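Local coordinates for protein putative uronate isomerase (Thermotoga maritima, PDB 4NAR) that is of unconfirmed function but may act as a lactate racemase or a related isomerase, at residues L10-V23 / F44-L56. Numbering follows the deposited sequence.
Sequences LTEEKIKEGLSKLV and FTHLVAKNLYRFL
Helices 12-23 and 45-56 run side by side in the same general direction, their axes 9.5 Å apart at closest approach and crossing at -43°, and the backbones come nearest at Leu19 and Leu52. Both pack on one face of a mixed beta-sheet, in an alpha/beta fold, within the region assigned to the lactate racemase N-terminal family, and meet by knobs-into-holes packing. Leu19 is one knob, lodged among Val48, Asn51, Leu52 and Phe55; its CD1 comes to 3.4 Å from Val48 O, and Leu221 and Ile238 of the sheet also touch this side chain. Phe55 is the reciprocal knob among Lys16, Leu19, Ser20 and Val23. With its CG anti to the carbonyl carbon (chi1 -64°), the ring lies against helix 12-23, with Ser20 CB over one face and Lys16 O 3.3 Å from CE2. Farther along, Val23 CG2 packs on Leu56 CD1 at 3.6 Å, while at the other end Ile15 CD1 meets Phe44 CE1 at 3.9 Å.

A polar strip borders this core. The Asn51 amide donates through ND2 twice: within its helix to Leu47 O at 2.8 Å, and across to Glu12 OE1. These two bonds fix the amide's rotation, and Lys16 CG lies 3.4 Å from Asn51 CG. Lys50 NZ adds a long salt bridge to the same Glu12 oxygen. A leucine in place of Asn51 has no N-H to give, so the Glu12 carboxylate, left with the long Lys50 bridge across this contact, would probably be freer to turn. The ND2 bond reaches Glu12 OE1 on its anti side, tilted out of the carboxylate plane, at 3.2 Å and almost straight at 178°.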
ATOM      1  N   LEU A  10      19.985   9.411   6.238  1.00 30.44           N
ATOM      2  CA  LEU A  10      20.048  10.294   5.076  1.00 28.42           C
ATOM      3  C   LEU A  10      19.558  11.669   5.524  1.00 34.74           C
ATOM      4  O   LEU A  10      18.497  11.777   6.152  1.00 35.39           O
ATOM      5  CB  LEU A  10      19.170   9.762   3.949  1.00 28.92           C
ATOM      6  CG  LEU A  10      18.936  10.706   2.774  1.00 26.45           C
ATOM      7  CD1 LEU A  10      20.239  10.941   2.035  1.00 31.39           C
ATOM      8  CD2 LEU A  10      17.858  10.146   1.843  1.00 17.64           C
ATOM      9  N   THR A  11      20.328  12.718   5.233  1.00 33.94           N
ATOM     10  CA  THR A  11      20.026  14.037   5.798  1.00 30.56           C
ATOM     11  C   THR A  11      19.251  14.946   4.865  1.00 32.08           C
ATOM     12  O   THR A  11      19.348  14.819   3.637  1.00 36.63           O
ATOM     13  CB  THR A  11      21.297  14.802   6.227  1.00 37.72           C
ATOM     14  OG1 THR A  11      22.071  15.152   5.065  1.00 37.36           O
ATOM     15  CG2 THR A  11      22.130  13.968   7.216  1.00 35.14           C
ATOM     16  N   GLU A  12      18.497  15.872   5.460  1.00 34.66           N
ATOM     17  CA  GLU A  12      17.830  16.928   4.703  1.00 42.05           C
ATOM     18  C   GLU A  12      18.833  17.683   3.810  1.00 39.96           C
ATOM     19  O   GLU A  12      18.516  18.046   2.671  1.00 38.65           O
ATOM     20  CB  GLU A  12      17.105  17.904   5.636  1.00 41.96           C
ATOM     21  CG  GLU A  12      15.928  18.604   4.964  1.00 45.63           C
ATOM     22  CD  GLU A  12      15.281  19.686   5.820  1.00 48.57           C
ATOM     23  OE1 GLU A  12      14.858  20.706   5.228  1.00 49.56           O
ATOM     24  OE2 GLU A  12      15.172  19.515   7.063  1.00 45.73           O
ATOM     25  N   GLU A  13      20.046  17.894   4.318  1.00 39.19           N
ATOM     26  CA  GLU A  13      21.069  18.598   3.549  1.00 37.72           C
ATOM     27  C   GLU A  13      21.418  17.855   2.265  1.00 33.34           C
ATOM     28  O   GLU A  13      21.431  18.462   1.190  1.00 35.36           O
ATOM     29  CB  GLU A  13      22.331  18.852   4.379  1.00 41.41           C
ATOM     30  CG  GLU A  13      22.944  20.229   4.109  1.00 63.44           C
ATOM     31  CD  GLU A  13      24.430  20.179   3.765  1.00 77.35           C
ATOM     32  OE1 GLU A  13      25.216  19.683   4.606  1.00 77.91           O
ATOM     33  OE2 GLU A  13      24.809  20.646   2.658  1.00 81.00           O
ATOM     34  N   LYS A  14      21.710  16.558   2.385  1.00 28.77           N
ATOM     35  CA  LYS A  14      21.988  15.717   1.219  1.00 34.38           C
ATOM     36  C   LYS A  14      20.782  15.686   0.274  1.00 29.55           C
ATOM     37  O   LYS A  14      20.934  15.815  -0.943  1.00 32.00           O
ATOM     38  CB  LYS A  14      22.346  14.280   1.630  1.00 46.55           C
ATOM     39  CG  LYS A  14      23.803  14.029   2.049  1.00 57.26           C
ATOM     40  CD  LYS A  14      23.961  12.622   2.677  1.00 57.66           C
ATOM     41  CE  LYS A  14      24.748  11.676   1.774  1.00 51.17           C
ATOM     42  NZ  LYS A  14      24.361  11.861   0.347  1.00 50.04           N
ATOM     43  N   ILE A  15      19.589  15.506   0.839  1.00 32.10           N
ATOM     44  CA  ILE A  15      18.359  15.470   0.048  1.00 30.47           C
ATOM     45  C   ILE A  15      18.225  16.752  -0.774  1.00 32.61           C
ATOM     46  O   ILE A  15      18.046  16.688  -1.999  1.00 33.11           O
ATOM     47  CB  ILE A  15      17.115  15.242   0.941  1.00 30.30           C
ATOM     48  CG1 ILE A  15      17.056  13.773   1.383  1.00 17.46           C
ATOM     49  CG2 ILE A  15      15.834  15.665   0.220  1.00 23.87           C
ATOM     50  CD1 ILE A  15      16.099  13.514   2.536  1.00 17.14           C
ATOM     51  N   LYS A  16      18.364  17.897  -0.101  1.00 27.44           N
ATOM     52  CA  LYS A  16      18.362  19.210  -0.760  1.00 35.62           C
ATOM     53  C   LYS A  16      19.358  19.337  -1.931  1.00 36.47           C
ATOM     54  O   LYS A  16      19.009  19.868  -2.997  1.00 38.33           O
ATOM     55  CB  LYS A  16      18.581  20.327   0.270  1.00 32.71           C
ATOM     56  CG  LYS A  16      17.323  20.692   1.042  1.00 37.66           C
ATOM     57  CD  LYS A  16      17.625  21.290   2.424  1.00 42.34           C
ATOM     58  CE  LYS A  16      17.922  22.786   2.365  1.00 43.67           C
ATOM     59  NZ  LYS A  16      17.855  23.403   3.731  1.00 50.64           N
ATOM     60  N   GLU A  17      20.577  18.835  -1.735  1.00 33.59           N
ATOM     61  CA  GLU A  17      21.593  18.834  -2.791  1.00 38.25           C
ATOM     62  C   GLU A  17      21.119  18.027  -4.001  1.00 27.14           C
ATOM     63  O   GLU A  17      21.299  18.438  -5.144  1.00 30.46           O
ATOM     64  CB  GLU A  17      22.936  18.296  -2.267  1.00 50.34           C
ATOM     65  CG  GLU A  17      23.941  17.868  -3.361  1.00 68.50           C
ATOM     66  CD  GLU A  17      24.599  19.044  -4.111  1.00 77.78           C
ATOM     67  OE1 GLU A  17      25.667  19.537  -3.657  1.00 77.48           O
ATOM     68  OE2 GLU A  17      24.063  19.460  -5.169  1.00 77.75           O
ATOM     69  N   GLY A  18      20.500  16.883  -3.736  1.00 32.47           N
ATOM     70  CA  GLY A  18      19.920  16.060  -4.785  1.00 33.83           C
ATOM     71  C   GLY A  18      18.792  16.774  -5.514  1.00 34.34           C
ATOM     72  O   GLY A  18      18.769  16.814  -6.746  1.00 37.63           O
ATOM     73  N   LEU A  19      17.867  17.354  -4.753  1.00 32.96           N
ATOM     74  CA  LEU A  19      16.721  18.047  -5.338  1.00 28.34           C
ATOM     75  C   LEU A  19      17.137  19.309  -6.089  1.00 35.73           C
ATOM     76  O   LEU A  19      16.551  19.645  -7.127  1.00 32.59           O
ATOM     77  CB  LEU A  19      15.676  18.373  -4.266  1.00 23.22           C
ATOM     78  CG  LEU A  19      15.083  17.148  -3.540  1.00 30.73           C
ATOM     79  CD1 LEU A  19      14.024  17.568  -2.519  1.00 27.37           C
ATOM     80  CD2 LEU A  19      14.513  16.110  -4.516  1.00 25.85           C
ATOM     81  N   SER A  20      18.142  20.008  -5.562  1.00 35.89           N
ATOM     82  CA  SER A  20      18.657  21.193  -6.239  1.00 40.58           C
ATOM     83  C   SER A  20      19.184  20.779  -7.610  1.00 39.39           C
ATOM     84  O   SER A  20      18.893  21.416  -8.628  1.00 31.88           O
ATOM     85  CB  SER A  20      19.777  21.850  -5.423  1.00 44.92           C
ATOM     86  OG  SER A  20      19.859  23.240  -5.706  1.00 48.99           O
ATOM     87  N   LYS A  21      19.944  19.688  -7.612  1.00 39.61           N
ATOM     88  CA  LYS A  21      20.527  19.131  -8.821  1.00 43.64           C
ATOM     89  C   LYS A  21      19.438  18.800  -9.850  1.00 42.78           C
ATOM     90  O   LYS A  21      19.510  19.236 -11.005  1.00 42.63           O
ATOM     91  CB  LYS A  21      21.339  17.885  -8.459  1.00 50.59           C
ATOM     92  CG  LYS A  21      22.018  17.193  -9.632  1.00 57.24           C
ATOM     93  CD  LYS A  21      22.863  16.009  -9.148  1.00 62.29           C
ATOM     94  CE  LYS A  21      23.576  15.317 -10.312  1.00 67.65           C
ATOM     95  NZ  LYS A  21      24.112  13.970  -9.940  1.00 68.40           N
ATOM     96  N   LEU A  22      18.425  18.047  -9.418  1.00 38.98           N
ATOM     97  CA  LEU A  22      17.298  17.673 -10.279  1.00 38.60           C
ATOM     98  C   LEU A  22      16.549  18.882 -10.882  1.00 40.12           C
ATOM     99  O   LEU A  22      16.219  18.882 -12.080  1.00 34.92           O
ATOM    100  CB  LEU A  22      16.333  16.772  -9.504  1.00 35.69           C
ATOM    101  CG  LEU A  22      14.884  16.678  -9.982  1.00 36.05           C
ATOM    102  CD1 LEU A  22      14.756  15.751 -11.182  1.00 35.64           C
ATOM    103  CD2 LEU A  22      14.012  16.202  -8.839  1.00 31.91           C
ATOM    104  N   VAL A  23      16.295  19.899 -10.053  1.00 38.57           N
ATOM    105  CA  VAL A  23      15.604  21.116 -10.484  1.00 38.75           C
ATOM    106  C   VAL A  23      16.455  21.931 -11.453  1.00 45.22           C
ATOM    107  O   VAL A  23      15.949  22.508 -12.420  1.00 49.42           O
ATOM    108  CB  VAL A  23      15.212  22.003  -9.280  1.00 37.58           C
ATOM    109  CG1 VAL A  23      14.814  23.408  -9.745  1.00 32.88           C
ATOM    110  CG2 VAL A  23      14.074  21.352  -8.489  1.00 30.65           C
ATOM    111  N   PHE A  44       9.160  10.276   4.881  1.00 20.88           N
ATOM    112  CA  PHE A  44       9.746  11.618   4.926  1.00 26.25           C
ATOM    113  C   PHE A  44       9.388  12.519   3.723  1.00 24.75           C
ATOM    114  O   PHE A  44      10.165  13.421   3.341  1.00 26.71           O
ATOM    115  CB  PHE A  44      11.265  11.576   5.209  1.00 20.90           C
ATOM    116  CG  PHE A  44      12.064  10.776   4.204  1.00 23.75           C
ATOM    117  CD1 PHE A  44      12.750  11.405   3.169  1.00 23.10           C
ATOM    118  CD2 PHE A  44      12.141   9.398   4.302  1.00 23.23           C
ATOM    119  CE1 PHE A  44      13.497  10.655   2.252  1.00 22.89           C
ATOM    120  CE2 PHE A  44      12.881   8.649   3.390  1.00 17.88           C
ATOM    121  CZ  PHE A  44      13.560   9.276   2.370  1.00 16.56           C
ATOM    122  N   THR A  45       8.199  12.290   3.160  1.00 19.81           N
ATOM    123  CA  THR A  45       7.685  13.128   2.077  1.00 21.43           C
ATOM    124  C   THR A  45       7.885  14.618   2.344  1.00 20.42           C
ATOM    125  O   THR A  45       8.352  15.359   1.468  1.00 22.89           O
ATOM    126  CB  THR A  45       6.181  12.912   1.837  1.00 19.08           C
ATOM    127  OG1 THR A  45       5.930  11.540   1.487  1.00 20.28           O
ATOM    128  CG2 THR A  45       5.687  13.851   0.740  1.00 13.88           C
ATOM    129  N   HIS A  46       7.542  15.040   3.559  1.00 18.81           N
ATOM    130  CA  HIS A  46       7.601  16.450   3.938  1.00 21.37           C
ATOM    131  C   HIS A  46       8.972  17.093   3.684  1.00 30.31           C
ATOM    132  O   HIS A  46       9.037  18.256   3.283  1.00 34.43           O
ATOM    133  CB  HIS A  46       7.138  16.654   5.390  1.00 22.03           C
ATOM    134  CG  HIS A  46       8.054  16.063   6.427  1.00 26.79           C
ATOM    135  ND1 HIS A  46       8.753  16.838   7.322  1.00 28.41           N
ATOM    136  CD2 HIS A  46       8.351  14.770   6.720  1.00 26.05           C
ATOM    137  CE1 HIS A  46       9.460  16.051   8.126  1.00 27.24           C
ATOM    138  NE2 HIS A  46       9.233  14.799   7.782  1.00 28.37           N
ATOM    139  N   LEU A  47      10.052  16.330   3.888  1.00 28.99           N
ATOM    140  CA  LEU A  47      11.397  16.807   3.582  1.00 29.75           C
ATOM    141  C   LEU A  47      11.614  16.921   2.075  1.00 29.09           C
ATOM    142  O   LEU A  47      12.362  17.780   1.610  1.00 28.93           O
ATOM    143  CB  LEU A  47      12.474  15.883   4.178  1.00 27.93           C
ATOM    144  CG  LEU A  47      12.670  15.738   5.699  1.00 30.21           C
ATOM    145  CD1 LEU A  47      13.750  14.690   5.994  1.00 22.79           C
ATOM    146  CD2 LEU A  47      13.026  17.062   6.371  1.00 26.64           C
ATOM    147  N   VAL A  48      10.974  16.048   1.307  1.00 26.92           N
ATOM    148  CA  VAL A  48      11.167  16.057  -0.142  1.00 25.07           C
ATOM    149  C   VAL A  48      10.298  17.123  -0.805  1.00 28.82           C
ATOM    150  O   VAL A  48      10.789  17.973  -1.572  1.00 25.72           O
ATOM    151  CB  VAL A  48      10.829  14.684  -0.754  1.00 26.28           C
ATOM    152  CG1 VAL A  48      11.128  14.661  -2.265  1.00 21.18           C
ATOM    153  CG2 VAL A  48      11.602  13.588  -0.050  1.00 17.79           C
ATOM    154  N   ALA A  49       9.001  17.071  -0.510  1.00 25.38           N
ATOM    155  CA  ALA A  49       8.026  17.968  -1.122  1.00 16.56           C
ATOM    156  C   ALA A  49       8.325  19.448  -0.851  1.00 20.77           C
ATOM    157  O   ALA A  49       8.378  20.258  -1.777  1.00 23.70           O
ATOM    158  CB  ALA A  49       6.636  17.625  -0.633  1.00 18.72           C
ATOM    159  N   LYS A  50       8.513  19.797   0.417  1.00 25.70           N
ATOM    160  CA  LYS A  50       8.714  21.199   0.778  1.00 27.43           C
ATOM    161  C   LYS A  50       9.984  21.785   0.136  1.00 24.03           C
ATOM    162  O   LYS A  50       9.995  22.948  -0.271  1.00 27.95           O
ATOM    163  CB  LYS A  50       8.702  21.381   2.306  1.00 25.91           C
ATOM    164  CG  LYS A  50      10.073  21.437   2.973  1.00 28.30           C
ATOM    165  CD  LYS A  50       9.961  21.338   4.495  1.00 34.58           C
ATOM    166  CE  LYS A  50      11.313  21.603   5.165  1.00 33.29           C
ATOM    167  NZ  LYS A  50      11.344  21.038   6.543  1.00 45.08           N
ATOM    168  N   ASN A  51      11.038  20.979   0.020  1.00 23.85           N
ATOM    169  CA  ASN A  51      12.283  21.464  -0.572  1.00 24.47           C
ATOM    170  C   ASN A  51      12.187  21.534  -2.081  1.00 24.76           C
ATOM    171  O   ASN A  51      12.663  22.497  -2.687  1.00 23.12           O
ATOM    172  CB  ASN A  51      13.486  20.640  -0.120  1.00 25.01           C
ATOM    173  CG  ASN A  51      13.939  21.011   1.283  1.00 25.48           C
ATOM    174  OD1 ASN A  51      14.256  22.176   1.552  1.00 29.30           O
ATOM    175  ND2 ASN A  51      13.943  20.034   2.194  1.00 24.78           N
ATOM    176  N   LEU A  52      11.544  20.526  -2.679  1.00 24.18           N
ATOM    177  CA  LEU A  52      11.266  20.541  -4.113  1.00 26.39           C
ATOM    178  C   LEU A  52      10.520  21.810  -4.504  1.00 26.12           C
ATOM    179  O   LEU A  52      10.886  22.483  -5.471  1.00 24.56           O
ATOM    180  CB  LEU A  52      10.430  19.326  -4.502  1.00 28.77           C
ATOM    181  CG  LEU A  52      10.228  19.076  -5.994  1.00 26.86           C
ATOM    182  CD1 LEU A  52      11.573  18.871  -6.688  1.00 31.99           C
ATOM    183  CD2 LEU A  52       9.337  17.866  -6.192  1.00 26.00           C
ATOM    184  N   TYR A  53       9.486  22.138  -3.731  1.00 24.95           N
ATOM    185  CA  TYR A  53       8.679  23.330  -3.984  1.00 28.67           C
ATOM    186  C   TYR A  53       9.504  24.605  -3.839  1.00 33.60           C
ATOM    187  O   TYR A  53       9.381  25.518  -4.645  1.00 39.44           O
ATOM    188  CB  TYR A  53       7.483  23.359  -3.034  1.00 29.15           C
ATOM    189  CG  TYR A  53       6.723  24.671  -2.962  1.00 35.07           C
ATOM    190  CD1 TYR A  53       5.902  25.087  -4.009  1.00 33.20           C
ATOM    191  CD2 TYR A  53       6.785  25.474  -1.819  1.00 31.87           C
ATOM    192  CE1 TYR A  53       5.186  26.281  -3.930  1.00 30.43           C
ATOM    193  CE2 TYR A  53       6.068  26.667  -1.730  1.00 27.76           C
ATOM    194  CZ  TYR A  53       5.274  27.062  -2.787  1.00 34.74           C
ATOM    195  OH  TYR A  53       4.568  28.242  -2.707  1.00 39.08           O
ATOM    196  N   ARG A  54      10.346  24.655  -2.809  1.00 33.59           N
ATOM    197  CA  ARG A  54      11.158  25.832  -2.548  1.00 37.78           C
ATOM    198  C   ARG A  54      12.064  26.159  -3.744  1.00 38.15           C
ATOM    199  O   ARG A  54      12.043  27.276  -4.273  1.00 30.45           O
ATOM    200  CB  ARG A  54      11.994  25.614  -1.292  1.00 47.36           C
ATOM    201  CG  ARG A  54      12.165  26.861  -0.450  1.00 57.32           C
ATOM    202  CD  ARG A  54      13.537  27.502  -0.632  1.00 71.28           C
ATOM    203  NE  ARG A  54      13.908  28.248   0.569  1.00 80.59           N
ATOM    204  CZ  ARG A  54      14.589  27.729   1.588  1.00 82.24           C
ATOM    205  NH1 ARG A  54      14.998  26.463   1.542  1.00 76.97           N
ATOM    206  NH2 ARG A  54      14.867  28.478   2.652  1.00 85.91           N
ATOM    207  N   PHE A  55      12.843  25.166  -4.163  1.00 38.78           N
ATOM    208  CA  PHE A  55      13.722  25.292  -5.318  1.00 36.07           C
ATOM    209  C   PHE A  55      12.966  25.586  -6.604  1.00 36.57           C
ATOM    210  O   PHE A  55      13.464  26.313  -7.470  1.00 34.08           O
ATOM    211  CB  PHE A  55      14.545  24.016  -5.484  1.00 35.73           C
ATOM    212  CG  PHE A  55      15.482  23.755  -4.337  1.00 42.55           C
ATOM    213  CD1 PHE A  55      16.075  24.811  -3.653  1.00 48.26           C
ATOM    214  CD2 PHE A  55      15.759  22.458  -3.928  1.00 35.88           C
ATOM    215  CE1 PHE A  55      16.941  24.576  -2.590  1.00 48.77           C
ATOM    216  CE2 PHE A  55      16.624  22.214  -2.867  1.00 37.48           C
ATOM    217  CZ  PHE A  55      17.214  23.275  -2.198  1.00 45.44           C
ATOM    218  N   LEU A  56      11.775  25.009  -6.737  1.00 33.21           N
ATOM    219  CA  LEU A  56      10.939  25.297  -7.893  1.00 32.89           C
ATOM    220  C   LEU A  56      10.504  26.761  -7.918  1.00 33.77           C
ATOM    221  O   LEU A  56      10.436  27.365  -8.991  1.00 35.26           O
ATOM    222  CB  LEU A  56       9.711  24.387  -7.925  1.00 33.99           C
ATOM    223  CG  LEU A  56       9.687  23.243  -8.938  1.00 33.89           C
ATOM    224  CD1 LEU A  56      11.057  23.020  -9.574  1.00 35.78           C
ATOM    225  CD2 LEU A  56       9.185  21.983  -8.262  1.00 26.76           C
TER